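Local coordinates for protein metallocarboxypeptidase (Trypanosoma cruzi, PDB 3DWC) that probably releases C-terminal amino acids other than proline from peptides, as a metal-dependent carboxypeptidase of the M32 family, at residues G309-A319 / F332-Q342. Numbering follows the deposited sequence.
Sequences GRSGAFMEFLA and FTSSNMKRVIQ. With SO4 (sulfate ion), chain U.
Met315 is the knob between the two helices: its side chain sits among Ser334, Met337, Lys338 and Ile341. With CG anti to the carbonyl carbon (chi1 -64°), Met315 CG lies 3.6 Å from Lys338 CA; the bend at chi2 then brings SD to Met337 CB and Ile341 CG1, each at 4.0 Å. One turn further on, the methyl CB of Ala319 rests 3.6 Å from Ser334 N, at the start of the facing helix. Side chain also meets backbone where Ser334 CB packs 3.4 Å from Met315 O, and where the extended Lys338 chain brings CD alongside Gly312 CA. These are two successive helices of the largely helical M32 fold, 312-319 and 334-341 running at 121°, their axes 8.4 Å apart at closest approach; helix 259-276, which carries the cobalt-binding His267 and His271, packs against both segments. Polar bonds gather where the start of 309-319 meets the C-terminal end of helix 334-341. Gln342 NE2 gives a nearly straight bond (2.8 Å, 173°) to Arg310 O, which lies in the plane of the Gln342 amide, and also binds the C-terminal Gly505 OXT. Arg310 crosses Ile341 at about a right angle, Arg310 CG 3.5 Å from Ile341 CG2; Arg310 NH2 reaches Ile341 O weakly and obliquely, whereas NH1 forms a salt bridge with Glu305.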
ATOM      1  N   GLY B 309      28.678 -11.246  -4.241  1.00 29.86           N
ATOM      2  CA  GLY B 309      28.786 -10.414  -3.013  1.00 31.01           C
ATOM      3  C   GLY B 309      29.889 -10.691  -2.012  1.00 31.43           C
ATOM      4  O   GLY B 309      30.455  -9.753  -1.440  1.00 34.12           O
ATOM      5  N   ARG B 310      30.188 -11.958  -1.759  1.00 31.43           N
ATOM      6  CA  ARG B 310      31.227 -12.333  -0.789  1.00 31.10           C
ATOM      7  C   ARG B 310      32.535 -12.728  -1.443  1.00 31.08           C
ATOM      8  O   ARG B 310      33.430 -13.266  -0.768  1.00 31.90           O
ATOM      9  CB  ARG B 310      30.709 -13.500   0.070  1.00 30.68           C
ATOM     10  CG  ARG B 310      29.464 -13.052   0.919  1.00 31.91           C
ATOM     11  CD  ARG B 310      29.269 -13.922   2.056  1.00 34.43           C
ATOM     12  NE  ARG B 310      27.969 -13.762   2.723  1.00 35.94           N
ATOM     13  CZ  ARG B 310      27.761 -13.043   3.823  1.00 45.05           C
ATOM     14  NH1 ARG B 310      26.544 -13.037   4.393  1.00 45.62           N
ATOM     15  NH2 ARG B 310      28.744 -12.310   4.367  1.00 47.46           N
ATOM     16  N   SER B 311      32.653 -12.503  -2.745  1.00 29.95           N
ATOM     17  CA  SER B 311      33.885 -12.863  -3.460  1.00 30.56           C
ATOM     18  C   SER B 311      35.019 -11.895  -3.196  1.00 31.90           C
ATOM     19  O   SER B 311      34.779 -10.718  -2.896  1.00 32.08           O
ATOM     20  CB  SER B 311      33.639 -12.935  -4.951  1.00 30.70           C
ATOM     21  OG  SER B 311      33.380 -11.663  -5.548  1.00 26.77           O
ATOM     22  N   GLY B 312      36.265 -12.388  -3.317  1.00 32.33           N
ATOM     23  CA  GLY B 312      37.438 -11.519  -3.229  1.00 30.70           C
ATOM     24  C   GLY B 312      37.420 -10.396  -4.245  1.00 31.28           C
ATOM     25  O   GLY B 312      37.774  -9.292  -3.930  1.00 29.55           O
ATOM     26  N   ALA B 313      37.032 -10.708  -5.492  1.00 31.21           N
ATOM     27  CA  ALA B 313      36.912  -9.713  -6.574  1.00 31.25           C
ATOM     28  C   ALA B 313      36.000  -8.568  -6.202  1.00 30.56           C
ATOM     29  O   ALA B 313      36.293  -7.408  -6.483  1.00 31.24           O
ATOM     30  CB  ALA B 313      36.425 -10.397  -7.904  1.00 30.28           C
ATOM     31  N   PHE B 314      34.856  -8.883  -5.613  1.00 30.15           N
ATOM     32  CA  PHE B 314      33.921  -7.847  -5.210  1.00 30.39           C
ATOM     33  C   PHE B 314      34.477  -6.981  -4.078  1.00 31.03           C
ATOM     34  O   PHE B 314      34.144  -5.798  -3.969  1.00 32.22           O
ATOM     35  CB  PHE B 314      32.642  -8.512  -4.821  1.00 30.48           C
ATOM     36  CG  PHE B 314      31.516  -7.584  -4.554  1.00 31.27           C
ATOM     37  CD1 PHE B 314      30.821  -7.025  -5.571  1.00 30.79           C
ATOM     38  CD2 PHE B 314      31.125  -7.328  -3.257  1.00 31.02           C
ATOM     39  CE1 PHE B 314      29.726  -6.229  -5.332  1.00 32.23           C
ATOM     40  CE2 PHE B 314      30.048  -6.491  -3.005  1.00 33.09           C
ATOM     41  CZ  PHE B 314      29.346  -5.959  -4.070  1.00 31.59           C
ATOM     42  N   MET B 315      35.328  -7.551  -3.225  1.00 30.80           N
ATOM     43  CA  MET B 315      35.957  -6.748  -2.174  1.00 30.88           C
ATOM     44  C   MET B 315      36.782  -5.606  -2.750  1.00 31.25           C
ATOM     45  O   MET B 315      36.939  -4.551  -2.129  1.00 30.56           O
ATOM     46  CB  MET B 315      36.815  -7.639  -1.250  1.00 30.52           C
ATOM     47  CG  MET B 315      36.007  -8.685  -0.458  1.00 30.45           C
ATOM     48  SD  MET B 315      34.567  -8.041   0.452  1.00 35.55           S
ATOM     49  CE  MET B 315      33.223  -8.423  -0.642  1.00 36.88           C
ATOM     50  N   GLU B 316      37.366  -5.858  -3.921  1.00 31.88           N
ATOM     51  CA  GLU B 316      38.165  -4.878  -4.613  1.00 31.76           C
ATOM     52  C   GLU B 316      37.349  -3.699  -5.086  1.00 31.01           C
ATOM     53  O   GLU B 316      37.787  -2.550  -5.001  1.00 29.13           O
ATOM     54  CB  GLU B 316      38.844  -5.513  -5.807  1.00 31.95           C
ATOM     55  CG  GLU B 316      39.770  -6.614  -5.427  1.00 35.60           C
ATOM     56  CD  GLU B 316      40.608  -7.098  -6.613  1.00 35.09           C
ATOM     57  OE1 GLU B 316      40.955  -6.250  -7.485  1.00 39.72           O
ATOM     58  OE2 GLU B 316      40.861  -8.326  -6.665  1.00 42.05           O
ATOM     59  N   PHE B 317      36.155  -4.000  -5.605  1.00 30.65           N
ATOM     60  CA  PHE B 317      35.168  -2.980  -5.853  1.00 30.70           C
ATOM     61  C   PHE B 317      34.563  -2.320  -4.573  1.00 30.06           C
ATOM     62  O   PHE B 317      34.366  -1.106  -4.508  1.00 28.25           O
ATOM     63  CB  PHE B 317      34.047  -3.562  -6.697  1.00 31.78           C
ATOM     64  CG  PHE B 317      33.111  -2.515  -7.225  1.00 32.08           C
ATOM     65  CD1 PHE B 317      33.462  -1.730  -8.322  1.00 31.68           C
ATOM     66  CD2 PHE B 317      31.863  -2.331  -6.643  1.00 32.71           C
ATOM     67  CE1 PHE B 317      32.587  -0.749  -8.819  1.00 32.24           C
ATOM     68  CE2 PHE B 317      30.980  -1.363  -7.141  1.00 31.71           C
ATOM     69  CZ  PHE B 317      31.356  -0.574  -8.234  1.00 33.38           C
ATOM     70  N   LEU B 318      34.235  -3.129  -3.575  1.00 29.82           N
ATOM     71  CA  LEU B 318      33.559  -2.635  -2.382  1.00 29.70           C
ATOM     72  C   LEU B 318      34.380  -1.682  -1.515  1.00 30.19           C
ATOM     73  O   LEU B 318      33.883  -0.619  -1.072  1.00 30.86           O
ATOM     74  CB  LEU B 318      33.108  -3.821  -1.515  1.00 31.34           C
ATOM     75  CG  LEU B 318      32.432  -3.471  -0.178  1.00 30.44           C
ATOM     76  CD1 LEU B 318      31.181  -2.622  -0.408  1.00 30.21           C
ATOM     77  CD2 LEU B 318      32.145  -4.737   0.626  1.00 29.74           C
ATOM     78  N   ALA B 319      35.616  -2.068  -1.233  1.00 29.53           N
ATOM     79  CA  ALA B 319      36.447  -1.326  -0.278  1.00 29.29           C
ATOM     80  C   ALA B 319      36.501   0.186  -0.490  1.00 28.90           C
ATOM     81  O   ALA B 319      36.251   0.968   0.477  1.00 28.76           O
ATOM     82  CB  ALA B 319      37.841  -1.934  -0.203  1.00 27.83           C
ATOM     83  N   PHE B 332      39.061  -0.724   5.955  1.00 29.31           N
ATOM     84  CA  PHE B 332      38.526  -0.595   4.580  1.00 29.72           C
ATOM     85  C   PHE B 332      39.554  -0.818   3.464  1.00 30.24           C
ATOM     86  O   PHE B 332      39.874   0.096   2.669  1.00 30.49           O
ATOM     87  CB  PHE B 332      37.864   0.764   4.364  1.00 29.02           C
ATOM     88  CG  PHE B 332      36.603   1.001   5.167  1.00 29.37           C
ATOM     89  CD1 PHE B 332      35.898  -0.036   5.795  1.00 26.03           C
ATOM     90  CD2 PHE B 332      36.098   2.286   5.257  1.00 26.89           C
ATOM     91  CE1 PHE B 332      34.764   0.207   6.493  1.00 27.58           C
ATOM     92  CE2 PHE B 332      34.925   2.542   5.978  1.00 29.43           C
ATOM     93  CZ  PHE B 332      34.257   1.480   6.604  1.00 27.92           C
ATOM     94  N   THR B 333      40.090  -2.028   3.425  1.00 30.57           N
ATOM     95  CA  THR B 333      40.996  -2.447   2.357  1.00 30.49           C
ATOM     96  C   THR B 333      40.353  -3.705   1.800  1.00 30.28           C
ATOM     97  O   THR B 333      39.602  -4.348   2.497  1.00 31.25           O
ATOM     98  CB  THR B 333      42.366  -2.810   2.872  1.00 30.03           C
ATOM     99  OG1 THR B 333      42.268  -4.002   3.658  1.00 29.39           O
ATOM    100  CG2 THR B 333      43.030  -1.652   3.675  1.00 29.17           C
ATOM    101  N   SER B 334      40.635  -4.077   0.569  1.00 31.01           N
ATOM    102  CA  SER B 334      39.968  -5.250   0.005  1.00 31.75           C
ATOM    103  C   SER B 334      40.384  -6.556   0.657  1.00 32.02           C
ATOM    104  O   SER B 334      39.588  -7.483   0.772  1.00 31.75           O
ATOM    105  CB  SER B 334      40.180  -5.335  -1.506  1.00 31.71           C
ATOM    106  OG  SER B 334      41.543  -5.476  -1.810  1.00 35.35           O
ATOM    107  N   SER B 335      41.652  -6.656   1.031  1.00 32.32           N
ATOM    108  CA  SER B 335      42.115  -7.844   1.733  1.00 32.54           C
ATOM    109  C   SER B 335      41.456  -7.988   3.121  1.00 31.71           C
ATOM    110  O   SER B 335      41.014  -9.076   3.518  1.00 31.89           O
ATOM    111  CB  SER B 335      43.651  -7.793   1.880  1.00 33.42           C
ATOM    112  OG  SER B 335      44.089  -8.670   2.926  1.00 37.48           O
ATOM    113  N   ASN B 336      41.382  -6.906   3.876  1.00 30.36           N
ATOM    114  CA  ASN B 336      40.739  -7.010   5.177  1.00 30.18           C
ATOM    115  C   ASN B 336      39.226  -7.239   5.073  1.00 29.73           C
ATOM    116  O   ASN B 336      38.687  -8.066   5.795  1.00 30.58           O
ATOM    117  CB  ASN B 336      41.005  -5.789   6.054  1.00 29.86           C
ATOM    118  CG  ASN B 336      40.400  -5.952   7.416  1.00 29.14           C
ATOM    119  OD1 ASN B 336      40.944  -6.698   8.218  1.00 28.33           O
ATOM    120  ND2 ASN B 336      39.250  -5.311   7.677  1.00 24.32           N
ATOM    121  N   MET B 337      38.536  -6.573   4.146  1.00 29.34           N
ATOM    122  CA  MET B 337      37.111  -6.801   4.043  1.00 29.96           C
ATOM    123  C   MET B 337      36.767  -8.210   3.610  1.00 29.88           C
ATOM    124  O   MET B 337      35.739  -8.747   3.989  1.00 29.71           O
ATOM    125  CB  MET B 337      36.428  -5.773   3.154  1.00 30.05           C
ATOM    126  CG  MET B 337      36.405  -4.378   3.777  1.00 29.33           C
ATOM    127  SD  MET B 337      35.588  -4.288   5.371  1.00 29.30           S
ATOM    128  CE  MET B 337      34.067  -5.098   4.936  1.00 27.46           C
ATOM    129  N   LYS B 338      37.584  -8.803   2.763  1.00 31.84           N
ATOM    130  CA  LYS B 338      37.407 -10.220   2.458  1.00 31.89           C
ATOM    131  C   LYS B 338      37.464 -11.086   3.723  1.00 31.92           C
ATOM    132  O   LYS B 338      36.707 -12.041   3.884  1.00 31.24           O
ATOM    133  CB  LYS B 338      38.449 -10.684   1.443  1.00 32.16           C
ATOM    134  CG  LYS B 338      38.304 -12.143   1.067  1.00 33.07           C
ATOM    135  CD  LYS B 338      39.308 -12.505  -0.028  1.00 34.27           C
ATOM    136  CE  LYS B 338      39.595 -13.976  -0.069  1.00 37.48           C
ATOM    137  NZ  LYS B 338      40.661 -14.251  -1.136  1.00 40.33           N
ATOM    138  N   ARG B 339      38.362 -10.745   4.631  1.00 33.13           N
ATOM    139  CA  ARG B 339      38.536 -11.527   5.857  1.00 33.79           C
ATOM    140  C   ARG B 339      37.348 -11.394   6.770  1.00 34.05           C
ATOM    141  O   ARG B 339      36.928 -12.370   7.369  1.00 34.72           O
ATOM    142  CB  ARG B 339      39.827 -11.145   6.568  1.00 34.32           C
ATOM    143  CG  ARG B 339      40.941 -12.039   6.167  1.00 38.04           C
ATOM    144  CD  ARG B 339      42.141 -11.399   5.559  1.00 42.09           C
ATOM    145  NE  ARG B 339      43.176 -11.103   6.498  1.00 42.94           N
ATOM    146  CZ  ARG B 339      44.489 -11.062   6.258  1.00 44.59           C
ATOM    147  NH1 ARG B 339      45.036 -11.357   5.084  1.00 46.27           N
ATOM    148  NH2 ARG B 339      45.283 -10.732   7.253  1.00 44.91           N
ATOM    149  N   VAL B 340      36.793 -10.184   6.837  1.00 34.11           N
ATOM    150  CA  VAL B 340      35.565  -9.907   7.580  1.00 33.50           C
ATOM    151  C   VAL B 340      34.353 -10.665   6.954  1.00 34.13           C
ATOM    152  O   VAL B 340      33.662 -11.408   7.624  1.00 34.23           O
ATOM    153  CB  VAL B 340      35.290  -8.367   7.611  1.00 32.48           C
ATOM    154  CG1 VAL B 340      33.878  -8.053   8.190  1.00 30.77           C
ATOM    155  CG2 VAL B 340      36.410  -7.629   8.364  1.00 29.84           C
ATOM    156  N   ILE B 341      34.119 -10.480   5.670  1.00 34.93           N
ATOM    157  CA  ILE B 341      32.945 -11.042   4.989  1.00 35.78           C
ATOM    158  C   ILE B 341      32.996 -12.596   4.850  1.00 36.51           C
ATOM    159  O   ILE B 341      31.924 -13.236   4.783  1.00 37.80           O
ATOM    160  CB  ILE B 341      32.732 -10.327   3.584  1.00 36.60           C
ATOM    161  CG1 ILE B 341      32.450  -8.814   3.703  1.00 38.34           C
ATOM    162  CG2 ILE B 341      31.621 -10.908   2.737  1.00 36.55           C
ATOM    163  CD1 ILE B 341      31.292  -8.468   4.437  1.00 44.25           C
ATOM    164  N   GLN B 342      34.194 -13.200   4.798  1.00 36.09           N
ATOM    165  CA  GLN B 342      34.343 -14.674   4.624  1.00 36.63           C
ATOM    166  C   GLN B 342      34.705 -15.371   5.924  1.00 38.40           C
ATOM    167  O   GLN B 342      35.114 -16.520   5.930  1.00 39.83           O
ATOM    168  CB  GLN B 342      35.402 -15.025   3.583  1.00 36.13           C
ATOM    169  CG  GLN B 342      34.976 -14.666   2.152  1.00 33.14           C
ATOM    170  CD  GLN B 342      35.985 -15.071   1.107  1.00 34.96           C
ATOM    171  OE1 GLN B 342      36.958 -15.771   1.388  1.00 32.02           O
ATOM    172  NE2 GLN B 342      35.734 -14.665  -0.132  1.00 29.43           N
TER
HETATM  173  S   SO4 U 611      48.522 -10.967   8.582  1.00 71.32           S
HETATM  174  O1  SO4 U 611      49.299  -9.825   8.078  1.00 70.95           O
HETATM  175  O2  SO4 U 611      49.359 -11.817   9.431  1.00 71.51           O
HETATM  176  O3  SO4 U 611      47.399 -10.492   9.382  1.00 70.48           O
HETATM  177  O4  SO4 U 611      48.048 -11.758   7.447  1.00 71.41           O